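PDB 2BDQ: copper homeostasis protein CutC from Streptococcus agalactiae, which probably binds copper ions and takes part in copper homeostasis in the cytoplasm. Local coordinates for the interface of chains A and B. Residues are numbered along the deposited sequence; one frame, centred on the assembly and turned at random. Chains: chain A/B, copper homeostasis protein CutC.

The interface of chains A and B. Residues chain A 73, 76-77, 80; chain B 41, 44-45.
A:Arg76 reaches B:Glu45 with CG anti to the backbone N (chi1 169°). Bends at chi2 and chi3 carry the stem toward A:Glu80, and the turn at chi4 tips NH1 toward B:Glu45. B:Glu45 starts with CG beside its own backbone N and bends again at chi2 (-54°), which lays its carboxylate against the aliphatic stem of the arginine. The two side chains cross at about a right angle, with their flat groups nearly perpendicular, 82° apart. NH1 of A:Arg76 reaches OE2 of B:Glu45 at 2.9 Å. This is a salt bridge, but its hydrogen-bond geometry is weak. The carboxylate carbon CD of B:Glu45 also lies 3.4 Å from CG of A:Arg76.

A second acid steadies the guanidinium from its own helix, 72-87. NH2 of A:Arg76 gives a hydrogen bond to OE1 of A:Glu80 at 3.1 Å, and the oxygen sits at the guanidinium edge, in its plane. The arginine thus links carboxylates of both chains, and its charge may offset their mutual repulsion.

Nearer the helix backbones, aliphatic carbons make the contact. A:Ile77 and B:Glu45 run past each other in opposite directions, with CG1 of the isoleucine 3.4 Å from CG of the glutamate. The CD2 methyl of A:Leu73 touches CB of B:Glu45 from the neighbouring turn. On the other flank, A:Ile77 CG2 rests on the backbone of B:Gly41.

B:Lys44 follows B:Gly41 by one turn of helix 40-52. Its methylenes cross the side chain of A:Glu80 at about a right angle. The ammonium does not pair with that carboxylate, though the opposite charges may still attract.

The patch is one half of a two-fold related pair in a helix-to-helix interface of the deposited dimer, which may or may not be the biological one. The CE methylene of B:Lys44 lies 3.6 Å from the carboxylate oxygen OE1 of A:Glu80.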
# COMPACT_ATOMS: atom_id res chain seq x y z
N LEU A 73 4.89 -16.15 8.04
CA LEU A 73 4.92 -15.64 6.68
C LEU A 73 4.97 -14.10 6.66
O LEU A 73 5.70 -13.50 5.86
CB LEU A 73 3.71 -16.17 5.91
CG LEU A 73 3.83 -16.20 4.38
CD1 LEU A 73 2.73 -17.07 3.76
CD2 LEU A 73 3.75 -14.78 3.86
N ARG A 76 8.29 -12.96 7.51
CA ARG A 76 9.18 -13.18 6.37
C ARG A 76 9.04 -11.99 5.42
O ARG A 76 10.00 -11.56 4.79
CB ARG A 76 8.81 -14.48 5.64
CG ARG A 76 9.49 -14.71 4.28
CD ARG A 76 10.92 -15.22 4.39
NE ARG A 76 11.92 -14.15 4.49
CZ ARG A 76 12.26 -13.34 3.49
NH1 ARG A 76 11.69 -13.47 2.29
NH2 ARG A 76 13.18 -12.40 3.68
N ILE A 77 7.83 -11.46 5.32
CA ILE A 77 7.55 -10.31 4.46
C ILE A 77 8.29 -9.09 5.01
O ILE A 77 8.97 -8.37 4.27
CB ILE A 77 6.03 -10.04 4.41
CG1 ILE A 77 5.35 -11.12 3.57
CG2 ILE A 77 5.77 -8.66 3.83
CD1 ILE A 77 3.84 -11.13 3.67
N GLU A 80 12.00 -9.11 4.50
CA GLU A 80 12.30 -8.80 3.11
C GLU A 80 12.15 -7.30 2.85
O GLU A 80 13.01 -6.68 2.22
CB GLU A 80 11.36 -9.57 2.17
CG GLU A 80 11.69 -9.45 0.68
CD GLU A 80 13.09 -9.95 0.34
OE1 GLU A 80 13.50 -11.00 0.89
OE2 GLU A 80 13.77 -9.29 -0.48
N GLY B 41 8.02 -6.99 -0.33
CA GLY B 41 7.84 -8.20 0.46
C GLY B 41 6.55 -8.93 0.15
O GLY B 41 6.53 -10.16 0.02
N LYS B 44 6.74 -10.67 -3.43
CA LYS B 44 7.59 -11.85 -3.41
C LYS B 44 6.93 -13.02 -2.70
O LYS B 44 6.85 -14.13 -3.24
CB LYS B 44 8.93 -11.51 -2.74
CG LYS B 44 9.84 -12.70 -2.47
CD LYS B 44 11.11 -12.22 -1.78
CE LYS B 44 12.00 -13.36 -1.32
NZ LYS B 44 12.43 -14.19 -2.47
N GLU B 45 6.45 -12.77 -1.48
CA GLU B 45 5.83 -13.85 -0.71
C GLU B 45 4.48 -14.31 -1.25
O GLU B 45 4.18 -15.50 -1.23
CB GLU B 45 5.70 -13.44 0.76
CG GLU B 45 7.06 -13.16 1.42
CD GLU B 45 8.04 -14.32 1.26
OE1 GLU B 45 7.64 -15.48 1.52
OE2 GLU B 45 9.21 -14.07 0.89